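Long-range contact in glycosylation Associate Protein 2 (Streptococcus agalactiae serotype V, PDB 6OYC), which probably takes part, as a component of the Gap123 complex, in glycosylating a serine-rich adhesin for export by the accessory Sec system: residues Asp328-Ser340 and Gly412-Gln424. Numbering follows the deposited sequence.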
ATOM      1  N   ASP B 328       0.853  -5.633  -2.284  1.00 34.06           N
ATOM      2  CA  ASP B 328       1.601  -6.639  -1.526  1.00 35.71           C
ATOM      3  C   ASP B 328       3.084  -6.372  -1.746  1.00 33.60           C
ATOM      4  O   ASP B 328       3.607  -6.653  -2.844  1.00 35.62           O
ATOM      5  CB  ASP B 328       1.202  -8.043  -1.972  1.00 32.69           C
ATOM      6  CG  ASP B 328       2.039  -9.128  -1.342  1.00 37.28           C
ATOM      7  OD1 ASP B 328       2.896  -8.817  -0.487  1.00 36.63           O
ATOM      8  OD2 ASP B 328       1.831 -10.315  -1.706  1.00 35.78           O
ATOM      9  N   PRO B 329       3.788  -5.813  -0.767  1.00 33.09           N
ATOM     10  CA  PRO B 329       5.182  -5.400  -0.987  1.00 33.31           C
ATOM     11  C   PRO B 329       6.227  -6.467  -0.695  1.00 30.37           C
ATOM     12  O   PRO B 329       7.409  -6.126  -0.654  1.00 32.51           O
ATOM     13  CB  PRO B 329       5.328  -4.239   0.009  1.00 32.71           C
ATOM     14  CG  PRO B 329       4.506  -4.716   1.203  1.00 33.00           C
ATOM     15  CD  PRO B 329       3.298  -5.424   0.572  1.00 33.82           C
ATOM     16  N   ARG B 330       5.846  -7.719  -0.474  1.00 30.21           N
ATOM     17  CA  ARG B 330       6.795  -8.733  -0.033  1.00 32.00           C
ATOM     18  C   ARG B 330       7.658  -9.234  -1.192  1.00 33.84           C
ATOM     19  O   ARG B 330       7.345  -9.034  -2.370  1.00 35.68           O
ATOM     20  CB  ARG B 330       6.054  -9.903   0.625  1.00 33.16           C
ATOM     21  CG  ARG B 330       5.271  -9.496   1.883  1.00 34.62           C
ATOM     22  CD  ARG B 330       4.317 -10.594   2.350  1.00 33.93           C
ATOM     23  NE  ARG B 330       3.327 -10.914   1.320  1.00 35.96           N
ATOM     24  CZ  ARG B 330       2.611 -12.035   1.280  1.00 36.67           C
ATOM     25  NH1 ARG B 330       2.752 -12.959   2.222  1.00 33.65           N
ATOM     26  NH2 ARG B 330       1.743 -12.234   0.296  1.00 35.39           N
ATOM     27  N   LEU B 331       8.770  -9.873  -0.833  1.00 33.45           N
ATOM     28  CA  LEU B 331       9.652 -10.596  -1.766  1.00 33.02           C
ATOM     29  C   LEU B 331      10.207  -9.608  -2.796  1.00 36.04           C
ATOM     30  O   LEU B 331      10.619  -8.499  -2.422  1.00 33.04           O
ATOM     31  CB  LEU B 331       8.912 -11.757  -2.358  1.00 35.14           C
ATOM     32  CG  LEU B 331       8.549 -12.886  -1.406  1.00 37.82           C
ATOM     33  CD1 LEU B 331       8.211 -14.147  -2.199  1.00 38.36           C
ATOM     34  CD2 LEU B 331       9.673 -13.147  -0.410  1.00 38.03           C
ATOM     35  N   GLN B 332      10.238  -9.972  -4.085  1.00 36.40           N
ATOM     36  CA  GLN B 332      10.701  -9.043  -5.115  1.00 36.29           C
ATOM     37  C   GLN B 332       9.640  -7.994  -5.453  1.00 36.39           C
ATOM     38  O   GLN B 332       9.897  -6.788  -5.370  1.00 33.75           O
ATOM     39  CB  GLN B 332      11.116  -9.795  -6.388  1.00 36.94           C
ATOM     40  CG  GLN B 332      11.865  -8.874  -7.371  1.00 43.10           C
ATOM     41  CD  GLN B 332      12.041  -9.468  -8.774  1.00 53.46           C
ATOM     42  OE1 GLN B 332      11.691 -10.619  -9.034  1.00 53.61           O
ATOM     43  NE2 GLN B 332      12.599  -8.673  -9.680  1.00 58.45           N
ATOM     44  N   GLY B 333       8.455  -8.430  -5.873  1.00 37.65           N
ATOM     45  CA  GLY B 333       7.442  -7.483  -6.297  1.00 35.69           C
ATOM     46  C   GLY B 333       6.033  -7.891  -5.904  1.00 37.82           C
ATOM     47  O   GLY B 333       5.060  -7.491  -6.551  1.00 37.24           O
ATOM     48  N   GLY B 334       5.920  -8.687  -4.850  1.00 35.31           N
ATOM     49  CA  GLY B 334       4.633  -9.166  -4.380  1.00 33.57           C
ATOM     50  C   GLY B 334       4.665 -10.677  -4.273  1.00 36.39           C
ATOM     51  O   GLY B 334       5.462 -11.354  -4.927  1.00 39.31           O
ATOM     52  N   ALA B 335       3.793 -11.219  -3.416  1.00 34.81           N
ATOM     53  CA  ALA B 335       3.695 -12.659  -3.229  1.00 34.30           C
ATOM     54  C   ALA B 335       2.238 -13.118  -3.309  1.00 37.61           C
ATOM     55  O   ALA B 335       1.819 -14.044  -2.596  1.00 35.49           O
ATOM     56  CB  ALA B 335       4.344 -13.086  -1.910  1.00 31.70           C
ATOM     57  N   PHE B 336       1.444 -12.464  -4.161  1.00 38.22           N
ATOM     58  CA  PHE B 336       0.137 -12.978  -4.564  1.00 38.76           C
ATOM     59  C   PHE B 336      -0.856 -13.039  -3.395  1.00 41.15           C
ATOM     60  O   PHE B 336      -1.743 -13.895  -3.366  1.00 44.90           O
ATOM     61  CB  PHE B 336       0.291 -14.355  -5.230  1.00 42.23           C
ATOM     62  CG  PHE B 336       0.855 -14.282  -6.628  1.00 41.69           C
ATOM     63  CD1 PHE B 336       2.165 -13.915  -6.839  1.00 40.65           C
ATOM     64  CD2 PHE B 336       0.055 -14.535  -7.730  1.00 42.74           C
ATOM     65  CE1 PHE B 336       2.673 -13.811  -8.129  1.00 42.33           C
ATOM     66  CE2 PHE B 336       0.554 -14.444  -9.012  1.00 42.15           C
ATOM     67  CZ  PHE B 336       1.870 -14.082  -9.212  1.00 42.47           C
ATOM     68  N   TYR B 337      -0.717 -12.136  -2.423  1.00 36.75           N
ATOM     69  CA  TYR B 337      -1.693 -11.923  -1.347  1.00 37.78           C
ATOM     70  C   TYR B 337      -1.961 -13.171  -0.521  1.00 35.97           C
ATOM     71  O   TYR B 337      -2.975 -13.246   0.177  1.00 39.84           O
ATOM     72  CB  TYR B 337      -3.005 -11.345  -1.903  1.00 33.21           C
ATOM     73  CG  TYR B 337      -2.732 -10.096  -2.693  1.00 35.61           C
ATOM     74  CD1 TYR B 337      -2.639  -8.862  -2.067  1.00 34.99           C
ATOM     75  CD2 TYR B 337      -2.475 -10.154  -4.065  1.00 35.46           C
ATOM     76  CE1 TYR B 337      -2.347  -7.701  -2.795  1.00 34.60           C
ATOM     77  CE2 TYR B 337      -2.201  -9.000  -4.793  1.00 35.21           C
ATOM     78  CZ  TYR B 337      -2.130  -7.783  -4.155  1.00 31.33           C
ATOM     79  OH  TYR B 337      -1.837  -6.638  -4.879  1.00 35.07           O
ATOM     80  N   ILE B 338      -1.062 -14.149  -0.544  1.00 38.95           N
ATOM     81  CA  ILE B 338      -1.230 -15.331   0.289  1.00 41.14           C
ATOM     82  C   ILE B 338      -0.093 -15.405   1.294  1.00 40.09           C
ATOM     83  O   ILE B 338       0.959 -14.780   1.139  1.00 40.91           O
ATOM     84  CB  ILE B 338      -1.324 -16.627  -0.538  1.00 44.32           C
ATOM     85  CG1 ILE B 338      -0.140 -16.754  -1.483  1.00 41.86           C
ATOM     86  CG2 ILE B 338      -2.634 -16.645  -1.339  1.00 44.07           C
ATOM     87  CD1 ILE B 338      -0.027 -18.124  -2.099  1.00 47.49           C
ATOM     88  N   GLY B 339      -0.329 -16.171   2.347  1.00 40.36           N
ATOM     89  CA  GLY B 339       0.627 -16.297   3.425  1.00 41.96           C
ATOM     90  C   GLY B 339      -0.037 -16.927   4.626  1.00 43.88           C
ATOM     91  O   GLY B 339      -0.836 -17.849   4.466  1.00 48.18           O
ATOM     92  N   SER B 340       0.265 -16.427   5.821  1.00 44.81           N
ATOM     93  CA  SER B 340      -0.321 -16.993   7.026  1.00 47.51           C
ATOM     94  C   SER B 340      -1.833 -16.813   7.011  1.00 51.23           C
ATOM     95  O   SER B 340      -2.390 -15.998   6.265  1.00 49.34           O
ATOM     96  CB  SER B 340       0.283 -16.354   8.280  1.00 42.49           C
ATOM     97  OG  SER B 340      -0.338 -15.110   8.625  1.00 41.64           O
ATOM     98  N   GLY B 412      11.573 -15.994 -18.014  1.00 91.51           N
ATOM     99  CA  GLY B 412      10.795 -16.616 -16.963  1.00 81.51           C
ATOM    100  C   GLY B 412      10.238 -15.614 -15.970  1.00 73.65           C
ATOM    101  O   GLY B 412      10.379 -14.399 -16.104  1.00 73.48           O
ATOM    102  N   PHE B 413       9.572 -16.155 -14.960  1.00 68.54           N
ATOM    103  CA  PHE B 413       9.096 -15.395 -13.808  1.00 59.53           C
ATOM    104  C   PHE B 413       9.709 -16.030 -12.560  1.00 53.22           C
ATOM    105  O   PHE B 413       9.009 -16.683 -11.769  1.00 51.40           O
ATOM    106  CB  PHE B 413       7.559 -15.388 -13.760  1.00 56.28           C
ATOM    107  CG  PHE B 413       6.984 -14.433 -12.758  1.00 52.73           C
ATOM    108  CD1 PHE B 413       7.211 -13.073 -12.865  1.00 50.26           C
ATOM    109  CD2 PHE B 413       6.205 -14.900 -11.711  1.00 50.91           C
ATOM    110  CE1 PHE B 413       6.682 -12.193 -11.945  1.00 46.88           C
ATOM    111  CE2 PHE B 413       5.669 -14.026 -10.785  1.00 44.61           C
ATOM    112  CZ  PHE B 413       5.907 -12.670 -10.905  1.00 45.66           C
ATOM    113  N   ALA B 414      11.021 -15.826 -12.388  1.00 48.39           N
ATOM    114  CA  ALA B 414      11.800 -16.665 -11.482  1.00 47.17           C
ATOM    115  C   ALA B 414      11.364 -16.517 -10.023  1.00 46.66           C
ATOM    116  O   ALA B 414      11.413 -17.491  -9.258  1.00 45.20           O
ATOM    117  CB  ALA B 414      13.284 -16.352 -11.650  1.00 45.28           C
ATOM    118  N   THR B 415      10.905 -15.322  -9.620  1.00 43.70           N
ATOM    119  CA  THR B 415      10.445 -15.083  -8.248  1.00 40.96           C
ATOM    120  C   THR B 415       9.343 -16.043  -7.796  1.00 41.67           C
ATOM    121  O   THR B 415       9.042 -16.120  -6.600  1.00 40.93           O
ATOM    122  CB  THR B 415       9.935 -13.647  -8.088  1.00 44.84           C
ATOM    123  OG1 THR B 415       9.541 -13.411  -6.725  1.00 37.78           O
ATOM    124  CG2 THR B 415       8.727 -13.401  -9.006  1.00 44.64           C
ATOM    125  N   SER B 416       8.713 -16.763  -8.729  1.00 42.81           N
ATOM    126  CA  SER B 416       7.684 -17.720  -8.333  1.00 41.09           C
ATOM    127  C   SER B 416       8.271 -18.824  -7.465  1.00 43.22           C
ATOM    128  O   SER B 416       7.565 -19.401  -6.625  1.00 42.88           O
ATOM    129  CB  SER B 416       7.001 -18.322  -9.566  1.00 47.78           C
ATOM    130  OG  SER B 416       7.903 -19.050 -10.391  1.00 46.17           O
ATOM    131  N   LEU B 417       9.557 -19.130  -7.651  1.00 43.54           N
ATOM    132  CA  LEU B 417      10.215 -20.113  -6.795  1.00 42.76           C
ATOM    133  C   LEU B 417      10.253 -19.634  -5.353  1.00 43.32           C
ATOM    134  O   LEU B 417      10.004 -20.409  -4.421  1.00 44.76           O
ATOM    135  CB  LEU B 417      11.628 -20.394  -7.312  1.00 45.18           C
ATOM    136  CG  LEU B 417      11.716 -20.827  -8.780  1.00 46.68           C
ATOM    137  CD1 LEU B 417      13.100 -21.334  -9.136  1.00 44.24           C
ATOM    138  CD2 LEU B 417      10.663 -21.891  -9.081  1.00 44.75           C
ATOM    139  N   ASP B 418      10.548 -18.350  -5.147  1.00 44.18           N
ATOM    140  CA  ASP B 418      10.505 -17.803  -3.794  1.00 42.93           C
ATOM    141  C   ASP B 418       9.088 -17.786  -3.248  1.00 41.04           C
ATOM    142  O   ASP B 418       8.882 -18.014  -2.049  1.00 42.27           O
ATOM    143  CB  ASP B 418      11.105 -16.404  -3.790  1.00 39.12           C
ATOM    144  CG  ASP B 418      12.580 -16.417  -4.146  1.00 47.23           C
ATOM    145  OD1 ASP B 418      13.337 -17.241  -3.559  1.00 45.36           O
ATOM    146  OD2 ASP B 418      12.978 -15.617  -5.024  1.00 48.00           O
ATOM    147  N   ILE B 419       8.100 -17.560  -4.110  1.00 42.70           N
ATOM    148  CA  ILE B 419       6.714 -17.602  -3.660  1.00 41.90           C
ATOM    149  C   ILE B 419       6.330 -19.012  -3.219  1.00 44.78           C
ATOM    150  O   ILE B 419       5.628 -19.186  -2.216  1.00 45.39           O
ATOM    151  CB  ILE B 419       5.794 -17.063  -4.763  1.00 41.51           C
ATOM    152  CG1 ILE B 419       6.206 -15.626  -5.101  1.00 41.49           C
ATOM    153  CG2 ILE B 419       4.344 -17.118  -4.317  1.00 41.90           C
ATOM    154  CD1 ILE B 419       5.425 -14.994  -6.253  1.00 40.28           C
ATOM    155  N   GLN B 420       6.794 -20.043  -3.940  1.00 41.94           N
ATOM    156  CA  GLN B 420       6.535 -21.407  -3.482  1.00 45.55           C
ATOM    157  C   GLN B 420       7.275 -21.702  -2.184  1.00 48.03           C
ATOM    158  O   GLN B 420       6.730 -22.367  -1.289  1.00 46.87           O
ATOM    159  CB  GLN B 420       6.924 -22.443  -4.542  1.00 44.90           C
ATOM    160  CG  GLN B 420       6.591 -23.873  -4.072  1.00 44.83           C
ATOM    161  CD  GLN B 420       6.598 -24.910  -5.182  1.00 49.62           C
ATOM    162  OE1 GLN B 420       6.125 -24.660  -6.296  1.00 47.86           O
ATOM    163  NE2 GLN B 420       7.147 -26.088  -4.880  1.00 51.41           N
ATOM    164  N   LEU B 421       8.526 -21.243  -2.074  1.00 43.04           N
ATOM    165  CA  LEU B 421       9.231 -21.350  -0.800  1.00 48.24           C
ATOM    166  C   LEU B 421       8.442 -20.692   0.318  1.00 45.81           C
ATOM    167  O   LEU B 421       8.242 -21.285   1.385  1.00 43.84           O
ATOM    168  CB  LEU B 421      10.615 -20.720  -0.898  1.00 47.29           C
ATOM    169  CG  LEU B 421      11.707 -21.655  -1.398  1.00 50.23           C
ATOM    170  CD1 LEU B 421      13.044 -20.925  -1.400  1.00 49.31           C
ATOM    171  CD2 LEU B 421      11.746 -22.929  -0.548  1.00 49.10           C
ATOM    172  N   LEU B 422       7.985 -19.459   0.096  1.00 44.41           N
ATOM    173  CA  LEU B 422       7.215 -18.787   1.133  1.00 45.44           C
ATOM    174  C   LEU B 422       6.081 -19.679   1.627  1.00 46.96           C
ATOM    175  O   LEU B 422       5.843 -19.772   2.836  1.00 49.52           O
ATOM    176  CB  LEU B 422       6.681 -17.447   0.614  1.00 42.35           C
ATOM    177  CG  LEU B 422       6.056 -16.428   1.579  1.00 45.61           C
ATOM    178  CD1 LEU B 422       6.052 -15.013   0.981  1.00 42.25           C
ATOM    179  CD2 LEU B 422       4.641 -16.802   1.970  1.00 46.19           C
ATOM    180  N   ASN B 423       5.393 -20.371   0.715  1.00 47.39           N
ATOM    181  CA  ASN B 423       4.146 -21.049   1.062  1.00 48.83           C
ATOM    182  C   ASN B 423       4.304 -22.537   1.320  1.00 50.72           C
ATOM    183  O   ASN B 423       3.545 -23.094   2.122  1.00 44.78           O
ATOM    184  CB  ASN B 423       3.102 -20.850  -0.038  1.00 47.03           C
ATOM    185  CG  ASN B 423       2.432 -19.480   0.035  1.00 59.85           C
ATOM    186  OD1 ASN B 423       2.810 -18.560  -0.702  1.00 60.20           O
ATOM    187  ND2 ASN B 423       1.429 -19.335   0.924  1.00 57.56           N
ATOM    188  N   GLN B 424       5.262 -23.192   0.665  1.00 47.51           N
ATOM    189  CA  GLN B 424       5.480 -24.621   0.832  1.00 51.53           C
ATOM    190  C   GLN B 424       6.762 -24.964   1.569  1.00 53.61           C
ATOM    191  O   GLN B 424       6.828 -26.017   2.203  1.00 52.71           O
ATOM    192  CB  GLN B 424       5.500 -25.322  -0.533  1.00 54.27           C
ATOM    193  CG  GLN B 424       4.195 -25.209  -1.296  1.00 51.41           C
ATOM    194  CD  GLN B 424       3.014 -25.681  -0.477  1.00 58.11           C
ATOM    195  OE1 GLN B 424       3.096 -26.688   0.243  1.00 54.46           O
ATOM    196  NE2 GLN B 424       1.898 -24.955  -0.581  1.00 58.20           N
TER
HETATM  197  O   HOH W   1      11.291 -12.830 -11.003  1.00 46.72           O
HETATM  198  O   HOH W   2       8.145 -11.271  -5.760  1.00 35.38           O
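Ile419 and Leu422, on one side of helix 416-424, pack against Leu331, Ala335 and Phe336 of the loop 328-340. Leu331 CD1 settles between them, 3.8 Å from Ile419 CG1 and 3.9 Å from Leu422 CD1. Ile419 is extended (chi2 176°), and this carries CD1 to Phe336 CD1, 3.5 Å away, the two side chains crossing nearly at right angles. The Phe336 ring also meets Phe413 edge to edge, CE1 lying 4.0 Å from Phe413 CE2. Ala335, with only a methyl, lets Leu422 CD1 come within 3.9 Å of its CB, and both carbons lie over the same face of the Arg330 guanidinium. That group is fixed in orientation by partners near its own plane: NE and NH2 grip the Asp328 carboxylate side-on, one nitrogen to each oxygen, while NH1 and NH2 converge end-on upon Ile338 O. Asp328 OD2 also accepts from the backbone N of Ala335 and Tyr337, and OD1 from Arg330 N, an Asx turn, so one carboxylate ties together a loop that has no helix or strand.

No direct hydrogen bond joins the segments. At the exposed margin, one water links Gln332 OE1 to Thr415 N. A second, whose O lies 2.7 Å from Thr415 OG1, serves buried residues, bonding also to Gly333 N and Gly334 O. At Gly334 (127°/156°) a CB would meet the carbonyl O of Gly333 and crowd Asp328 O, so glycine suits this place.

The loop joins strand 323-327 to helix 341-358, a strand-loop-helix connection of the mainly parallel sheet, consistent with an alpha/beta-hydrolase fold; Phe336 lies near its possible nucleophile elbow.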